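PDB 1T3Q: quinoline 2-oxidoreductase small subunit, which carries two [2Fe-2S] clusters and probably relays electrons from the molybdenum centre to FAD in a quinoline-hydroxylating enzyme. Local coordinates for residues 28-33 / 47-52. Residues are numbered along the deposited sequence; the frame is centred on the assembly and turned at random.
Sequences RMHLAD and GCEQGV. With FES (Fe2/s2 (inorganic) cluster), chain H; FAD (flavin-adenine dinucleotide), chain R.
Two torsions bring His30 and Glu49 together. The His30 ring is folded back between its own backbone N and carbonyl carbon (chi1 50°). Glu49 has CG anti to its carbonyl carbon and runs out extended beyond it (chi2 173°). Its OE1 reaches the edge of the imidazole. His30 NE2 donates to Glu49 OE1 at 2.9 Å, nearly straight and close to the ring plane. The oxygen uses its anti lone pair, and the carboxylate plane stands 81° from the ring. The ring's other nitrogen faces its own backbone: Asp33 N donates to His30 ND1 at 3.0 Å. His30 thus N-caps helix 31-39 and, with both nitrogens bonded, is fixed in its rotation. Replacing His30 by an alanine is likely to leave Asp33 N without its capping acceptor and Glu49 OE1 without its histidine donor.

Asp33 OD1 lies 4.3 Å from Glu49 OE1. Lys2 of the medium subunit forms salt bridges to both oxygens, which probably offsets their repulsion. Beside Glu49, Cys48 SG binds an iron, FE1, of the cluster at 2.4 Å; Cys53 also supplies a ligand to the cluster. Gly51 O comes within 3.5 Å of the flavin methyl C7M of FAD. The contact ties the start of helix 31-39 to the cysteine-rich cluster-binding loop of a plant-type [2Fe-2S] ferredoxin fold.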
loop_
_atom_site.group_PDB
_atom_site.type_symbol
_atom_site.label_atom_id
_atom_site.label_comp_id
_atom_site.label_asym_id
_atom_site.label_seq_id
_atom_site.Cartn_x
_atom_site.Cartn_y
_atom_site.Cartn_z
ATOM N N ARG A 28 11.408 15.036 -24.744
ATOM C CA ARG A 28 12.461 14.133 -24.273
ATOM C C ARG A 28 11.992 12.799 -23.699
ATOM O O ARG A 28 12.816 11.935 -23.394
ATOM C CB ARG A 28 13.325 14.832 -23.211
ATOM C CG ARG A 28 12.622 15.025 -21.866
ATOM C CD ARG A 28 13.514 15.757 -20.861
ATOM N NE ARG A 28 14.815 15.110 -20.700
ATOM C CZ ARG A 28 15.795 15.576 -19.927
ATOM N NH1 ARG A 28 16.947 14.926 -19.839
ATOM N NH2 ARG A 28 15.622 16.695 -19.236
ATOM N N MET A 29 10.686 12.628 -23.535
ATOM C CA MET A 29 10.156 11.390 -22.974
ATOM C C MET A 29 9.695 10.433 -24.072
ATOM O O MET A 29 8.945 10.833 -24.972
ATOM C CB MET A 29 8.978 11.708 -22.035
ATOM C CG MET A 29 8.327 10.482 -21.399
ATOM S SD MET A 29 6.997 10.855 -20.237
ATOM C CE MET A 29 7.914 11.031 -18.716
ATOM N N HIS A 30 10.142 9.177 -24.021
ATOM C CA HIS A 30 9.683 8.240 -25.036
ATOM C C HIS A 30 8.281 7.738 -24.696
ATOM O O HIS A 30 7.791 7.930 -23.582
ATOM C CB HIS A 30 10.674 7.078 -25.260
ATOM C CG HIS A 30 11.134 6.376 -24.015
ATOM N ND1 HIS A 30 10.266 5.795 -23.115
ATOM C CD2 HIS A 30 12.382 6.072 -23.581
ATOM C CE1 HIS A 30 10.959 5.159 -22.186
ATOM N NE2 HIS A 30 12.246 5.311 -22.446
ATOM N N LEU A 31 7.627 7.130 -25.679
ATOM C CA LEU A 31 6.264 6.636 -25.522
ATOM C C LEU A 31 6.082 5.613 -24.406
ATOM O O LEU A 31 5.066 5.632 -23.702
ATOM C CB LEU A 31 5.775 6.061 -26.856
ATOM C CG LEU A 31 4.315 5.607 -26.918
ATOM C CD1 LEU A 31 3.402 6.718 -26.419
ATOM C CD2 LEU A 31 3.969 5.220 -28.348
ATOM N N ALA A 32 7.060 4.725 -24.235
ATOM C CA ALA A 32 6.980 3.715 -23.183
ATOM C C ALA A 32 6.823 4.407 -21.828
ATOM O O ALA A 32 5.923 4.079 -21.060
ATOM C CB ALA A 32 8.236 2.836 -23.194
ATOM N N ASP A 33 7.695 5.370 -21.538
ATOM C CA ASP A 33 7.615 6.107 -20.273
ATOM C C ASP A 33 6.309 6.904 -20.151
ATOM O O ASP A 33 5.719 6.972 -19.074
ATOM C CB ASP A 33 8.804 7.071 -20.128
ATOM C CG ASP A 33 10.054 6.400 -19.561
ATOM O OD1 ASP A 33 11.109 7.071 -19.490
ATOM O OD2 ASP A 33 9.993 5.207 -19.184
ATOM N N GLY A 47 12.945 -2.975 -20.821
ATOM C CA GLY A 47 14.057 -3.835 -20.464
ATOM C C GLY A 47 15.417 -3.426 -21.011
ATOM O O GLY A 47 16.436 -3.987 -20.597
ATOM N N CYS A 48 15.456 -2.467 -21.935
ATOM C CA CYS A 48 16.733 -2.042 -22.510
ATOM C C CYS A 48 16.764 -0.609 -23.038
ATOM O O CYS A 48 17.815 0.028 -23.021
ATOM C CB CYS A 48 17.147 -2.984 -23.647
ATOM S SG CYS A 48 16.204 -2.760 -25.198
ATOM N N GLU A 49 15.624 -0.116 -23.525
ATOM C CA GLU A 49 15.534 1.237 -24.082
ATOM C C GLU A 49 16.466 1.446 -25.278
ATOM O O GLU A 49 16.887 2.572 -25.571
ATOM C CB GLU A 49 15.816 2.282 -22.987
ATOM C CG GLU A 49 14.669 2.406 -21.984
ATOM C CD GLU A 49 14.970 3.311 -20.797
ATOM O OE1 GLU A 49 14.234 4.303 -20.605
ATOM O OE2 GLU A 49 15.928 3.024 -20.047
ATOM N N GLN A 50 16.773 0.353 -25.972
ATOM C CA GLN A 50 17.645 0.384 -27.146
ATOM C C GLN A 50 16.997 -0.305 -28.344
ATOM O O GLN A 50 17.628 -0.469 -29.387
ATOM C CB GLN A 50 18.984 -0.294 -26.839
ATOM C CG GLN A 50 19.933 0.553 -26.022
ATOM C CD GLN A 50 20.495 1.722 -26.813
ATOM O OE1 GLN A 50 21.202 1.534 -27.808
ATOM N NE2 GLN A 50 20.185 2.936 -26.374
ATOM N N GLY A 51 15.745 -0.724 -28.179
ATOM C CA GLY A 51 15.025 -1.376 -29.260
ATOM C C GLY A 51 15.316 -2.851 -29.458
ATOM O O GLY A 51 14.732 -3.482 -30.339
ATOM N N VAL A 52 16.193 -3.414 -28.630
ATOM C CA VAL A 52 16.570 -4.814 -28.769
ATOM C C VAL A 52 15.690 -5.879 -28.103
ATOM O O VAL A 52 15.324 -6.866 -28.744
ATOM C CB VAL A 52 18.029 -5.048 -28.272
ATOM C CG1 VAL A 52 18.413 -6.515 -28.452
ATOM C CG2 VAL A 52 19.001 -4.146 -29.035
HETATM FE FE1 FES H . 13.820 -3.058 -24.969
HETATM FE FE2 FES H . 12.120 -1.163 -25.936
HETATM S S1 FES H . 13.022 -2.711 -27.108
HETATM S S2 FES H . 12.766 -1.509 -23.761
HETATM P PA FAD R . 16.339 8.097 -37.530
HETATM O O1A FAD R . 16.886 7.243 -36.441
HETATM O O2A FAD R . 15.383 8.989 -37.241
HETATM O O5B FAD R . 17.597 8.903 -37.803
HETATM C C5B FAD R . 18.747 8.454 -38.589
HETATM C C4B FAD R . 19.769 9.658 -38.748
HETATM O O4B FAD R . 19.512 10.237 -40.088
HETATM C C3B FAD R . 19.708 10.880 -37.768
HETATM O O3B FAD R . 20.968 11.447 -37.565
HETATM C C2B FAD R . 18.696 11.820 -38.490
HETATM O O2B FAD R . 18.891 13.173 -38.159
HETATM C C1B FAD R . 19.069 11.628 -39.930
HETATM N N9A FAD R . 17.960 11.722 -40.879
HETATM C C8A FAD R . 16.827 10.936 -40.921
HETATM N N7A FAD R . 16.109 11.114 -42.028
HETATM C C5A FAD R . 16.792 12.075 -42.736
HETATM C C6A FAD R . 16.545 12.711 -44.070
HETATM N N6A FAD R . 15.509 12.456 -44.829
HETATM N N1A FAD R . 17.496 13.647 -44.455
HETATM C C2A FAD R . 18.597 13.953 -43.684
HETATM N N3A FAD R . 18.898 13.431 -42.459
HETATM C C4A FAD R . 17.938 12.536 -41.998
HETATM N N1 FAD R . 19.702 -1.195 -39.768
HETATM C C2 FAD R . 20.213 -1.985 -40.717
HETATM O O2 FAD R . 20.714 -1.540 -41.719
HETATM N N3 FAD R . 20.372 -3.397 -40.509
HETATM C C4 FAD R . 20.086 -3.997 -39.285
HETATM O O4 FAD R . 20.276 -5.185 -39.154
HETATM C C4X FAD R . 19.601 -3.129 -38.208
HETATM N N5 FAD R . 19.302 -3.651 -36.973
HETATM C C5X FAD R . 18.749 -2.812 -36.024
HETATM C C6 FAD R . 18.448 -3.373 -34.739
HETATM C C7 FAD R . 17.884 -2.603 -33.723
HETATM C C7M FAD R . 17.618 -3.238 -32.375
HETATM C C8 FAD R . 17.559 -1.178 -33.970
HETATM C C8M FAD R . 16.943 -0.288 -32.917
HETATM C C9 FAD R . 17.829 -0.613 -35.245
HETATM C C9A FAD R . 18.434 -1.410 -36.269
HETATM N N10 FAD R . 18.771 -0.904 -37.602
HETATM C C10 FAD R . 19.366 -1.700 -38.533
HETATM C "C1'" FAD R . 18.622 0.555 -37.854
HETATM C "C2'" FAD R . 17.359 0.905 -38.693
HETATM O "O2'" FAD R . 17.571 0.521 -40.055
HETATM C "C3'" FAD R . 17.165 2.416 -38.544
HETATM O "O3'" FAD R . 15.760 2.654 -38.718
HETATM C "C4'" FAD R . 17.958 3.248 -39.587
HETATM O "O4'" FAD R . 19.364 3.005 -39.486
HETATM C "C5'" FAD R . 17.681 4.695 -39.287
HETATM O "O5'" FAD R . 16.364 5.130 -39.985
HETATM P P FAD R . 15.360 5.937 -39.206
HETATM O O1P FAD R . 14.234 6.240 -40.201
HETATM O O2P FAD R . 14.996 5.354 -38.000
HETATM O O3P FAD R . 15.997 7.221 -38.869
#